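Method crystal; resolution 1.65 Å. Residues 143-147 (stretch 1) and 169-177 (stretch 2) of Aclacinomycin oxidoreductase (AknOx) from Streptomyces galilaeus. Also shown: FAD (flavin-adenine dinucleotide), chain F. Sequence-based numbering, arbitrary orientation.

Stretch 1 143-147: TIPAG
Stretch 2 (169-177) RDGVVADHL

Residues 143-147 of AknOx run without regular helix or strand. Thr143 (phi/psi -159/-177) and Ile144 (-123/146) are extended, Pro145 bends the chain (-75/67), and Ala146 (-97/-177) and Gly147 (-57/179) carry it on to the flavin. The bend at Pro145 lets Ala146 N donate to Ile144 O at 2.8 Å, closing a tight turn around the proline. Stretch 2 enters as the last residues of a helix, Arg169 (-85/-46) and Asp170 (-123/-7). Gly171 (93/-162) breaks the helix with a positive phi, a conformation that favours glycine, and Val172 (-70/166) is extended. Val173 (-68/-37), Ala174 (-70/-7) and Asp175 (-76/3) then curl, His176 follows at -136/17, and Leu177 (-86/115) is in a strand. The curl is tied by His176 N to Val173 O at 2.9 Å and by a weak bond from Asp175 N to Val172 O at 3.3 Å.

The register is set by Pro145 and Val173, whose CA atoms lie 5.0 Å apart. No hydrogen bond crosses between the stretches; packing joins them, burying 274 Å² summed over both sides. Pro145 O and Val173 N approach to 3.7 Å, too far to bond, and both are buried without a polar partner.

Pro145 is the centrepiece, with 100 Å² covered. Its CA-to-CB bond points toward stretch 2, and its ring, puckered C-gamma endo, sits against the turn after the helix. Pro145 CB lies 3.2 Å from Gly171 O, while Pro145 CG is 3.5 Å from Val172 O, 4.0 Å from Asp170 CB and 3.9 Å from His176 CD2, meeting the imidazole obliquely. The compact ring can thus touch backbone carbonyls and side chains together.

Val173, with 68 Å² covered, supplies the second apolar patch. Its CA-to-CB bond points sideways and chi1 is 69° (p). Val173 CG2 reaches Ile144 CD1 at 3.7 Å and Ala146 CB at 4.2 Å, so a branched side chain meets residues flanking the proline in sequence. The CA-to-CB bond of Ile144 also points sideways, and its chi1 of 50° (p) and chi2 of 174° (t) extend CD1 to this contact; the small Ala146 adds a lighter one.

Polar groups brace the shape of stretch 2. The CA-to-CB bond of His176 (chi1 -60°, m; chi2 -91°) points toward stretch 1, and His176 NE2 donates to Asp170 O at 3.0 Å, nearly straight at 171°, linking the curl back to the helix end. Asp175 (chi1 -78°, m) accepts from Val172 N through OD2 at 3.0 Å. A CB on Gly171 would point away from stretch 1 and come within 2.9 Å of Asp175 OD2, so the lack of a side chain suits this site. The CA-to-CB bond of Asp170 (chi1 -59°, m) points toward stretch 1, and Asp170 OD2 forms a salt bridge with Arg169 NH1 at 3.3 Å, through charge alone.

Gly147 CA lies 3.3 Å from FAD O4; a CB there would clash with FAD C4 at 3.0 Å.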

# COMPACT_ATOMS: atom_id res chain seq x y z
N THR A 143 -0.95 -1.12 18.38
CA THR A 143 -0.46 -0.95 17.02
C THR A 143 -1.49 -0.29 16.10
O THR A 143 -2.58 0.04 16.54
CB THR A 143 -0.11 -2.31 16.38
OG1 THR A 143 0.38 -3.22 17.37
CG2 THR A 143 1.01 -2.14 15.37
N ILE A 144 -1.14 -0.15 14.83
CA ILE A 144 -2.04 0.20 13.75
C ILE A 144 -2.00 -0.87 12.66
O ILE A 144 -0.95 -1.49 12.43
CB ILE A 144 -1.69 1.57 13.13
CG1 ILE A 144 -0.23 1.79 12.75
CG2 ILE A 144 -2.19 2.68 14.05
CD1 ILE A 144 0.01 3.10 12.02
N PRO A 145 -3.12 -1.15 12.00
CA PRO A 145 -3.13 -2.13 10.90
C PRO A 145 -2.51 -1.62 9.60
O PRO A 145 -3.19 -1.44 8.59
CB PRO A 145 -4.63 -2.39 10.68
CG PRO A 145 -5.31 -1.18 11.19
CD PRO A 145 -4.46 -0.58 12.26
N ALA A 146 -1.20 -1.38 9.66
CA ALA A 146 -0.48 -0.87 8.50
C ALA A 146 0.21 -1.99 7.72
O ALA A 146 0.10 -3.18 8.01
CB ALA A 146 0.54 0.16 8.94
N GLY A 147 0.95 -1.61 6.68
CA GLY A 147 1.60 -2.53 5.77
C GLY A 147 2.56 -3.51 6.42
O GLY A 147 2.75 -3.50 7.64
N ARG A 169 -8.76 -7.87 10.75
CA ARG A 169 -9.08 -7.78 12.17
C ARG A 169 -9.54 -6.37 12.58
O ARG A 169 -10.53 -6.24 13.31
CB ARG A 169 -7.92 -8.23 13.07
CG ARG A 169 -6.85 -7.25 13.50
CD ARG A 169 -5.98 -7.70 14.66
NE ARG A 169 -6.57 -7.49 15.96
CZ ARG A 169 -6.03 -6.84 17.00
NH1 ARG A 169 -4.84 -6.30 16.91
NH2 ARG A 169 -6.71 -6.73 18.14
N ASP A 170 -8.83 -5.35 12.15
CA ASP A 170 -9.08 -3.98 12.57
C ASP A 170 -9.35 -3.00 11.43
O ASP A 170 -9.68 -1.85 11.75
CB ASP A 170 -7.87 -3.43 13.32
CG ASP A 170 -7.45 -4.19 14.56
OD1 ASP A 170 -8.30 -4.78 15.24
OD2 ASP A 170 -6.23 -4.17 14.84
N GLY A 171 -9.23 -3.38 10.18
CA GLY A 171 -9.50 -2.59 9.00
C GLY A 171 -8.31 -1.86 8.43
O GLY A 171 -7.15 -2.17 8.69
N VAL A 172 -8.55 -0.84 7.58
CA VAL A 172 -7.44 -0.11 6.96
C VAL A 172 -6.73 0.72 8.01
O VAL A 172 -7.26 0.85 9.12
CB VAL A 172 -8.02 0.71 5.78
CG1 VAL A 172 -7.51 2.13 5.65
CG2 VAL A 172 -7.73 -0.09 4.50
N VAL A 173 -5.54 1.23 7.72
CA VAL A 173 -4.86 2.07 8.72
C VAL A 173 -5.64 3.36 8.88
O VAL A 173 -5.79 3.90 9.97
CB VAL A 173 -3.40 2.30 8.31
CG1 VAL A 173 -3.33 3.20 7.08
CG2 VAL A 173 -2.58 2.88 9.45
N ALA A 174 -6.18 3.86 7.76
CA ALA A 174 -6.91 5.11 7.70
C ALA A 174 -8.27 5.04 8.40
O ALA A 174 -8.95 6.07 8.54
CB ALA A 174 -7.06 5.54 6.26
N ASP A 175 -8.64 3.84 8.82
CA ASP A 175 -9.77 3.61 9.70
C ASP A 175 -9.48 3.97 11.15
O ASP A 175 -10.33 3.74 12.02
CB ASP A 175 -10.19 2.12 9.60
CG ASP A 175 -11.00 1.94 8.32
OD1 ASP A 175 -11.55 2.98 7.90
OD2 ASP A 175 -11.08 0.83 7.75
N HIS A 176 -8.28 4.50 11.39
CA HIS A 176 -7.80 4.89 12.72
C HIS A 176 -7.12 6.25 12.65
O HIS A 176 -6.37 6.69 13.51
CB HIS A 176 -6.87 3.81 13.30
CG HIS A 176 -7.62 2.50 13.42
ND1 HIS A 176 -8.29 2.12 14.56
CD2 HIS A 176 -7.80 1.49 12.52
CE1 HIS A 176 -8.85 0.93 14.36
NE2 HIS A 176 -8.57 0.53 13.12
N LEU A 177 -7.39 6.97 11.56
CA LEU A 177 -6.89 8.32 11.37
C LEU A 177 -7.82 9.35 12.01
O LEU A 177 -8.97 9.48 11.58
CB LEU A 177 -6.85 8.66 9.88
CG LEU A 177 -6.02 9.82 9.40
CD1 LEU A 177 -4.56 9.74 9.84
CD2 LEU A 177 -6.06 9.85 7.87
PA FAD F . 7.40 7.83 -1.19
O1A FAD F . 7.97 7.59 -2.45
O2A FAD F . 8.21 8.77 -0.41
O5B FAD F . 5.92 8.35 -1.32
C5B FAD F . 4.99 7.73 -2.12
C4B FAD F . 3.93 8.73 -2.56
O4B FAD F . 3.52 9.48 -1.44
C3B FAD F . 4.50 9.77 -3.54
O3B FAD F . 3.51 10.28 -4.35
C2B FAD F . 4.98 10.88 -2.62
O2B FAD F . 5.10 12.15 -3.21
C1B FAD F . 3.92 10.81 -1.55
N9A FAD F . 4.33 11.40 -0.26
C8A FAD F . 5.43 11.11 0.45
N7A FAD F . 5.46 11.82 1.56
C5A FAD F . 4.38 12.60 1.56
C6A FAD F . 3.89 13.54 2.46
N6A FAD F . 4.52 13.71 3.56
N1A FAD F . 2.75 14.16 2.20
C2A FAD F . 2.10 13.86 1.11
N3A FAD F . 2.52 12.96 0.24
C4A FAD F . 3.65 12.35 0.44
N1 FAD F . 1.43 -0.95 0.79
C2 FAD F . 0.40 -1.50 1.51
O2 FAD F . -0.66 -1.04 1.55
N3 FAD F . 0.64 -2.64 2.21
C4 FAD F . 1.89 -3.25 2.23
O4 FAD F . 2.07 -4.20 2.94
C4X FAD F . 2.93 -2.67 1.51
N5 FAD F . 4.17 -3.24 1.46
C5X FAD F . 5.21 -2.64 0.82
C6 FAD F . 6.49 -3.20 0.86
C7 FAD F . 7.50 -2.61 0.16
C7M FAD F . 8.87 -3.19 0.35
C8 FAD F . 7.30 -1.41 -0.52
C8M FAD F . 8.49 -0.63 -1.02
C9 FAD F . 6.03 -0.89 -0.53
C9A FAD F . 4.96 -1.49 0.09
N10 FAD F . 3.69 -0.94 0.05
C10 FAD F . 2.69 -1.50 0.79
C1' FAD F . 3.25 -0.10 -1.10
C2' FAD F . 3.46 1.41 -0.94
O2' FAD F . 4.49 2.00 -1.67
C3' FAD F . 3.57 1.87 0.49
O3' FAD F . 2.46 1.49 1.25
C4' FAD F . 3.86 3.40 0.38
O4' FAD F . 3.46 3.99 -0.80
C5' FAD F . 5.26 3.92 0.60
O5' FAD F . 5.26 5.30 0.70
P FAD F . 6.65 5.98 0.90
O1P FAD F . 6.55 7.09 1.79
O2P FAD F . 7.54 5.00 1.34
O3P FAD F . 7.20 6.41 -0.52